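Local coordinates for general secretion pathway protein D (Pseudomonas aeruginosa, PDB 4E9J) that forms, as the full-length protein, the outer-membrane channel of the type II secretion system, this piece covering the periplasmic N0, N1 and N2 domains, at residues Leu221-Pro226 / Lys232-Ala237; Glu193-Ala198 / Ala210-Asp215; Ile24-Lys27 / Arg32-Ile35. All coordinates share one frame; numbering follows the deposited sequence.

Contact 1 (Leu221-Pro226 / Lys232-Ala237); sequences LIILGP and KLVQLA
Strand 221-224 and helix 232-237, carrying L221 and I223 on one side and L233, V234 and A237 on the other, run nearly antiparallel: their N-to-C directions differ by 152° and their axes approach to 8.9 Å. The backbones stay apart, I223 CA to V234 CA being 6.9 Å, so side chains make the contact, and it is wholly apolar. I223 contributes most. Its CG2 lies anti to the backbone N and reaches L233; I223 CG2 lies 3.5 Å from L233 CD2, with L233 CB a little farther off, and the two side chains cross obliquely. V234 approaches the same isoleucine through CG2, 4.2 Å from I223 CB. The order strand 178-182, helix 188-201, strands 211-215 and 220-224, helix 227-240 is the βαββα order of the KH-like fold of secretin N2 domains; 220-224 is the central strand, and the last helix turns back over one face. Accordingly L221 and I223 point to the helix and L224 away. Two residues earlier on the same face, L221 meets A237, L221 CD1 lying 4.1 Å from A237 CB. L195 of helix 188-201 touches L221 and L233, and V212 of strand 211-215 reaches L221, I223 and L233.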
loop_
_atom_site.group_PDB
_atom_site.type_symbol
_atom_site.label_atom_id
_atom_site.label_comp_id
_atom_site.label_asym_id
_atom_site.label_seq_id
_atom_site.Cartn_x
_atom_site.Cartn_y
_atom_site.Cartn_z
ATOM N N LEU A 221 -8.448 13.343 8.299
ATOM C CA LEU A 221 -7.355 13.926 9.055
ATOM C C LEU A 221 -6.551 12.825 9.685
ATOM O O LEU A 221 -7.120 11.867 10.215
ATOM C CB LEU A 221 -7.889 14.797 10.206
ATOM C CG LEU A 221 -8.778 15.959 9.825
ATOM C CD1 LEU A 221 -9.299 16.646 11.071
ATOM C CD2 LEU A 221 -8.048 16.931 8.929
ATOM N N ILE A 222 -5.238 13.004 9.712
ATOM C CA ILE A 222 -4.314 12.100 10.410
ATOM C C ILE A 222 -3.752 12.925 11.554
ATOM O O ILE A 222 -3.202 13.983 11.300
ATOM C CB ILE A 222 -3.233 11.583 9.486
ATOM C CG1 ILE A 222 -3.849 10.741 8.364
ATOM C CG2 ILE A 222 -2.192 10.784 10.266
ATOM C CD1 ILE A 222 -2.921 10.587 7.144
ATOM N N ILE A 223 -4.003 12.510 12.793
ATOM C CA ILE A 223 -3.583 13.235 13.981
ATOM C C ILE A 223 -2.417 12.497 14.636
ATOM O O ILE A 223 -2.527 11.307 14.935
ATOM C CB ILE A 223 -4.758 13.358 14.970
ATOM C CG1 ILE A 223 -6.064 13.854 14.286
ATOM C CG2 ILE A 223 -4.356 14.243 16.195
ATOM C CD1 ILE A 223 -5.924 15.183 13.493
ATOM N N LEU A 224 -1.327 13.219 14.908
ATOM C CA LEU A 224 -0.127 12.679 15.541
ATOM C C LEU A 224 0.171 13.445 16.790
ATOM O O LEU A 224 -0.366 14.531 17.001
ATOM C CB LEU A 224 1.038 12.805 14.608
ATOM C CG LEU A 224 0.913 11.936 13.376
ATOM C CD1 LEU A 224 0.886 12.818 12.131
ATOM C CD2 LEU A 224 1.999 10.897 13.346
ATOM N N GLY A 225 1.034 12.863 17.605
ATOM C CA GLY A 225 1.519 13.472 18.833
ATOM C C GLY A 225 1.672 12.499 19.968
ATOM O O GLY A 225 1.356 11.317 19.821
ATOM N N PRO A 226 2.103 12.992 21.140
ATOM C CA PRO A 226 2.160 12.123 22.325
ATOM C C PRO A 226 0.741 11.651 22.707
ATOM O O PRO A 226 -0.256 12.274 22.302
ATOM C CB PRO A 226 2.836 12.996 23.380
ATOM C CG PRO A 226 2.660 14.366 22.939
ATOM C CD PRO A 226 2.488 14.381 21.466
ATOM N N LYS A 232 -6.596 14.268 22.925
ATOM C CA LYS A 232 -7.365 15.507 23.040
ATOM C C LYS A 232 -7.610 16.145 21.668
ATOM O O LYS A 232 -8.707 16.626 21.417
ATOM C CB LYS A 232 -6.671 16.498 23.983
ATOM N N LEU A 233 -6.616 16.152 20.776
ATOM C CA LEU A 233 -6.819 16.756 19.447
ATOM C C LEU A 233 -7.854 15.961 18.645
ATOM O O LEU A 233 -8.627 16.558 17.897
ATOM C CB LEU A 233 -5.501 16.893 18.680
ATOM C CG LEU A 233 -5.571 17.687 17.349
ATOM C CD1 LEU A 233 -6.052 19.092 17.560
ATOM C CD2 LEU A 233 -4.231 17.722 16.684
ATOM N N VAL A 234 -7.924 14.629 18.863
ATOM C CA VAL A 234 -8.948 13.775 18.230
ATOM C C VAL A 234 -10.354 14.248 18.679
ATOM O O VAL A 234 -11.240 14.413 17.843
ATOM C CB VAL A 234 -8.717 12.260 18.478
ATOM C CG1 VAL A 234 -9.905 11.423 18.021
ATOM C CG2 VAL A 234 -7.445 11.786 17.773
ATOM N N GLN A 235 -10.534 14.520 19.982
ATOM C CA GLN A 235 -11.817 15.009 20.499
ATOM C C GLN A 235 -12.165 16.365 19.894
ATOM O O GLN A 235 -13.291 16.550 19.458
ATOM C CB GLN A 235 -11.801 15.106 22.043
ATOM N N LEU A 236 -11.190 17.296 19.854
ATOM C CA LEU A 236 -11.347 18.634 19.260
ATOM C C LEU A 236 -11.727 18.535 17.781
ATOM O O LEU A 236 -12.578 19.296 17.338
ATOM C CB LEU A 236 -10.051 19.457 19.389
ATOM C CG LEU A 236 -10.177 20.957 19.009
ATOM C CD1 LEU A 236 -11.065 21.715 19.994
ATOM C CD2 LEU A 236 -8.815 21.639 18.934
ATOM N N ALA A 237 -11.055 17.647 17.012
ATOM C CA ALA A 237 -11.360 17.412 15.590
ATOM C C ALA A 237 -12.788 16.927 15.401
ATOM O O ALA A 237 -13.482 17.400 14.491
ATOM C CB ALA A 237 -10.385 16.415 14.997
#

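Contact 2 (Glu193-Ala198 / Ala210-Asp215); sequences EVLNNA and AQVIAD
V212 faces helix 193-198 through one methyl, CG2, which meets L195 and N196 in different ways. L195 crosses the valine at about a right angle, and its CB is 3.8 Å from V212 CG2, with L195 CD1 also near. N196 comes in at a slant to the valine, its amide oxygen OD1 lying 4.0 Å from V212 CG2. With chi1 at -174°, V212 CG1 is anti to the backbone N and CG2 beside that N, and CG2 is the methyl that meets L195 CB and N196 OD1. In the KH-like N2 domain, helix 188-201 packs against strand 211-215, an outermost strand of the three-stranded antiparallel sheet within this chain. Two waters bridge the N196 amide to V212 N and O; the neighbours Q211 and I213 pair their backbones with L224 and I222 of the adjacent strand, so the V212 groups face the strand's other edge. One water donates to N196 OD1, at a distance too short to be trusted in detail, and accepts from V212 N at 2.9 Å. A second accepts from N196 ND2 at 3.0 Å and donates to V212 O at 2.8 Å. L195 continues inward to L221, L236 and L240.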
loop_
_atom_site.group_PDB
_atom_site.type_symbol
_atom_site.label_atom_id
_atom_site.label_comp_id
_atom_site.label_asym_id
_atom_site.label_seq_id
_atom_site.Cartn_x
_atom_site.Cartn_y
_atom_site.Cartn_z
ATOM N N GLU A 193 -6.864 23.733 9.053
ATOM C CA GLU A 193 -6.531 25.137 9.345
ATOM C C GLU A 193 -7.052 25.582 10.714
ATOM O O GLU A 193 -6.325 26.208 11.460
ATOM C CB GLU A 193 -7.070 26.051 8.214
ATOM C CG GLU A 193 -6.429 27.430 8.155
ATOM C CD GLU A 193 -6.981 28.277 7.026
ATOM O OE1 GLU A 193 -8.158 28.696 7.121
ATOM O OE2 GLU A 193 -6.254 28.491 6.029
ATOM N N VAL A 194 -8.294 25.238 11.061
ATOM C CA VAL A 194 -8.855 25.587 12.382
ATOM C C VAL A 194 -8.057 24.923 13.512
ATOM O O VAL A 194 -7.772 25.553 14.530
ATOM C CB VAL A 194 -10.353 25.189 12.442
ATOM C CG1 VAL A 194 -10.868 25.159 13.880
ATOM C CG2 VAL A 194 -11.188 26.147 11.624
ATOM N N LEU A 195 -7.742 23.640 13.351
ATOM C CA LEU A 195 -6.994 22.906 14.361
ATOM C C LEU A 195 -5.586 23.430 14.527
ATOM O O LEU A 195 -5.164 23.630 15.661
ATOM C CB LEU A 195 -6.989 21.404 14.042
ATOM C CG LEU A 195 -8.359 20.755 14.171
ATOM C CD1 LEU A 195 -8.356 19.367 13.557
ATOM C CD2 LEU A 195 -8.851 20.762 15.613
ATOM N N ASN A 196 -4.897 23.739 13.417
ATOM C CA ASN A 196 -3.558 24.317 13.462
ATOM C C ASN A 196 -3.570 25.707 14.077
ATOM O O ASN A 196 -2.716 26.006 14.897
ATOM C CB ASN A 196 -2.959 24.395 12.061
ATOM C CG ASN A 196 -2.543 23.051 11.551
ATOM O OD1 ASN A 196 -2.141 22.175 12.320
ATOM N ND2 ASN A 196 -2.527 22.889 10.231
ATOM N N ASN A 197 -4.537 26.554 13.672
ATOM C CA ASN A 197 -4.681 27.907 14.235
ATOM C C ASN A 197 -4.912 27.830 15.736
ATOM O O ASN A 197 -4.169 28.462 16.478
ATOM C CB ASN A 197 -5.820 28.688 13.545
ATOM C CG ASN A 197 -5.444 29.246 12.207
ATOM O OD1 ASN A 197 -4.294 29.162 11.763
ATOM N ND2 ASN A 197 -6.408 29.852 11.538
ATOM N N ALA A 198 -5.872 27.012 16.193
ATOM C CA ALA A 198 -6.128 26.849 17.636
ATOM C C ALA A 198 -4.888 26.380 18.422
ATOM O O ALA A 198 -4.658 26.874 19.531
ATOM C CB ALA A 198 -7.284 25.896 17.867
ATOM N N ALA A 210 0.351 18.040 19.802
ATOM C CA ALA A 210 -0.201 17.205 18.742
ATOM C C ALA A 210 -0.059 17.917 17.384
ATOM O O ALA A 210 0.292 19.085 17.345
ATOM C CB ALA A 210 -1.645 16.862 19.033
ATOM N N GLN A 211 -0.240 17.192 16.284
ATOM C CA GLN A 211 -0.050 17.728 14.924
ATOM C C GLN A 211 -1.107 17.101 14.010
ATOM O O GLN A 211 -1.579 16.012 14.335
ATOM C CB GLN A 211 1.387 17.407 14.475
ATOM C CG GLN A 211 1.691 17.581 12.979
ATOM C CD GLN A 211 3.114 17.209 12.630
ATOM O OE1 GLN A 211 3.977 17.033 13.491
ATOM N NE2 GLN A 211 3.402 17.095 11.349
ATOM N N VAL A 212 -1.508 17.807 12.920
ATOM C CA VAL A 212 -2.541 17.370 11.951
ATOM C C VAL A 212 -1.903 17.218 10.603
ATOM O O VAL A 212 -1.155 18.110 10.231
ATOM C CB VAL A 212 -3.683 18.432 11.774
ATOM C CG1 VAL A 212 -4.808 17.887 10.892
ATOM C CG2 VAL A 212 -4.263 18.897 13.082
ATOM N N ILE A 213 -2.261 16.169 9.828
ATOM C CA ILE A 213 -1.895 16.004 8.426
ATOM C C ILE A 213 -3.242 15.838 7.696
ATOM O O ILE A 213 -4.007 14.910 8.001
ATOM C CB ILE A 213 -0.955 14.807 8.142
ATOM C CG1 ILE A 213 0.469 15.110 8.709
ATOM C CG2 ILE A 213 -0.904 14.495 6.641
ATOM C CD1 ILE A 213 1.437 13.931 8.722
ATOM N N ALA A 214 -3.495 16.734 6.734
ATOM C CA ALA A 214 -4.690 16.683 5.917
ATOM C C ALA A 214 -4.509 15.583 4.851
ATOM O O ALA A 214 -3.429 15.458 4.310
ATOM C CB ALA A 214 -4.886 18.040 5.258
ATOM N N ASP A 215 -5.522 14.775 4.573
ATOM C CA ASP A 215 -5.481 13.776 3.495
ATOM C C ASP A 215 -6.722 14.011 2.687
ATOM O O ASP A 215 -7.780 13.429 2.934
ATOM C CB ASP A 215 -5.369 12.351 4.044
ATOM C CG ASP A 215 -5.343 11.242 3.007
ATOM O OD1 ASP A 215 -5.266 11.555 1.800
ATOM O OD2 ASP A 215 -5.311 10.059 3.407
HETATM O O HOH W 1 -0.369 20.506 12.921
HETATM O O HOH W 2 -1.546 20.465 8.800
#

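Contact 3 (Ile24-Lys27 / Arg32-Ile35); sequences INLK and REFI
E33 and F34 of helix 32-35 meet I24 and L26 of strand 24-27, the closest CA pair being L26 and F34 at 8.0 Å. Along the helix, R32 turns from the strand to V48, its NH2 making weak hydrogen bonds to the carbonyl oxygens of D49 and V52. Next is E33, whose CB points to the strand. Its CG is anti to the backbone N (chi1 174°) and the chain stays extended beyond it, which carries the carboxylate out alongside L26; OE2 lies 3.7 Å from L26 CD1, a van der Waals contact made by an exposed residue at the margin. This strand followed directly by a helix belongs to the N0 domain: strand 21-30 leads into helix 31-42, and the helix folds back so that it covers the strand's inward residues, I24 and L26, while N25 and K27 lie on the other face. There K27 NZ donates to N25 OD1 at 3.1 Å, in the carbonyl plane and on a lone pair, with a C=O...N angle of 136°. F34 follows and supplies the aromatic part of the contact. L26 brings its other methyl, CD2, to 3.9 Å from F34 CB and equally near F34 CD1, approaching the ring obliquely. I24 meets the ring at its edge, CD1 lying near the ring plane and 4.2 Å from F34 CE1, and these two side chains cross at about a right angle. F73, V76 and M77 of helix 66-79, F11 and V58 also touch F34. I35 turns to F46, V48 and M77.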
loop_
_atom_site.group_PDB
_atom_site.type_symbol
_atom_site.label_atom_id
_atom_site.label_comp_id
_atom_site.label_asym_id
_atom_site.label_seq_id
_atom_site.Cartn_x
_atom_site.Cartn_y
_atom_site.Cartn_z
ATOM N N ILE A 24 24.190 8.703 -7.431
ATOM C CA ILE A 24 23.757 9.002 -8.800
ATOM C C ILE A 24 23.086 10.355 -8.849
ATOM O O ILE A 24 22.443 10.746 -7.890
ATOM C CB ILE A 24 22.844 7.862 -9.384
ATOM C CG1 ILE A 24 22.335 8.208 -10.798
ATOM C CG2 ILE A 24 21.690 7.531 -8.455
ATOM C CD1 ILE A 24 21.916 7.043 -11.656
ATOM N N ASN A 25 23.246 11.097 -9.939
ATOM C CA ASN A 25 22.576 12.390 -10.121
ATOM C C ASN A 25 22.377 12.605 -11.621
ATOM O O ASN A 25 23.101 13.353 -12.277
ATOM C CB ASN A 25 23.336 13.536 -9.441
ATOM C CG ASN A 25 22.510 14.793 -9.291
ATOM O OD1 ASN A 25 21.472 14.980 -9.943
ATOM N ND2 ASN A 25 22.940 15.687 -8.417
ATOM N N LEU A 26 21.415 11.865 -12.158
ATOM C CA LEU A 26 21.092 11.860 -13.577
ATOM C C LEU A 26 19.926 12.774 -13.780
ATOM O O LEU A 26 18.925 12.607 -13.098
ATOM C CB LEU A 26 20.746 10.433 -13.995
ATOM C CG LEU A 26 20.479 10.199 -15.452
ATOM C CD1 LEU A 26 21.693 10.567 -16.293
ATOM C CD2 LEU A 26 20.094 8.753 -15.674
ATOM N N LYS A 27 20.055 13.766 -14.671
ATOM C CA LYS A 27 19.002 14.750 -14.922
ATOM C C LYS A 27 18.630 14.762 -16.385
ATOM O O LYS A 27 19.512 14.792 -17.237
ATOM C CB LYS A 27 19.479 16.147 -14.513
ATOM C CG LYS A 27 19.656 16.309 -13.027
ATOM C CD LYS A 27 18.333 16.656 -12.345
ATOM C CE LYS A 27 18.350 16.350 -10.878
ATOM N NZ LYS A 27 19.327 17.187 -10.127
ATOM N N ARG A 32 16.363 5.005 -21.673
ATOM C CA ARG A 32 17.267 4.000 -22.234
ATOM C C ARG A 32 18.722 4.158 -21.778
ATOM O O ARG A 32 19.421 3.151 -21.653
ATOM C CB ARG A 32 17.119 3.937 -23.746
ATOM C CG ARG A 32 15.731 3.406 -24.129
ATOM C CD ARG A 32 15.318 3.851 -25.516
ATOM N NE ARG A 32 14.034 3.296 -25.944
ATOM C CZ ARG A 32 13.838 2.077 -26.428
ATOM N NH1 ARG A 32 14.849 1.223 -26.529
ATOM N NH2 ARG A 32 12.622 1.692 -26.791
ATOM N N GLU A 33 19.159 5.396 -21.479
ATOM C CA GLU A 33 20.486 5.650 -20.920
ATOM C C GLU A 33 20.508 5.151 -19.488
ATOM O O GLU A 33 21.444 4.456 -19.093
ATOM C CB GLU A 33 20.850 7.153 -20.966
ATOM C CG GLU A 33 22.162 7.459 -20.259
ATOM C CD GLU A 33 22.737 8.834 -20.545
ATOM O OE1 GLU A 33 22.797 9.201 -21.740
ATOM O OE2 GLU A 33 23.127 9.541 -19.588
ATOM N N PHE A 34 19.460 5.461 -18.720
ATOM C CA PHE A 34 19.381 4.973 -17.343
ATOM C C PHE A 34 19.435 3.436 -17.293
ATOM O O PHE A 34 20.147 2.890 -16.458
ATOM C CB PHE A 34 18.137 5.520 -16.644
ATOM C CG PHE A 34 17.951 4.965 -15.252
ATOM C CD1 PHE A 34 18.817 5.320 -14.221
ATOM C CD2 PHE A 34 16.951 4.040 -14.986
ATOM C CE1 PHE A 34 18.658 4.783 -12.936
ATOM C CE2 PHE A 34 16.805 3.492 -13.715
ATOM C CZ PHE A 34 17.645 3.878 -12.692
ATOM N N ILE A 35 18.746 2.756 -18.213
ATOM C CA ILE A 35 18.757 1.276 -18.287
ATOM C C ILE A 35 20.175 0.748 -18.569
ATOM O O ILE A 35 20.618 -0.198 -17.914
ATOM C CB ILE A 35 17.726 0.778 -19.339
ATOM C CG1 ILE A 35 16.284 1.061 -18.847
ATOM C CG2 ILE A 35 17.917 -0.713 -19.633
ATOM C CD1 ILE A 35 15.188 1.136 -20.025
#

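Overall arrangement
Contact 3 comes first along the chain, in the N0 domain; contacts 2 and 1 follow in series, both in N2. Contacts 1 and 2 have centres about 8 Å apart and share one sheet: strands 211-215 and 220-224 are neighbours in it, probably joined by hydrogen bonds from Q211 N to L224 O and I213 N to I222 O, while L236 packs on L195 between their helices. Contact 3 lies on the opposite side of the chain's centre, its centre about 43 Å from contact 1 and 39 Å from contact 2. Contact 3 and contacts 1 and 2 thus belong to the separate hydrophobic cores of N0 and N2, with N1 between them in sequence, as parts of the periplasmic region of the secretin channel.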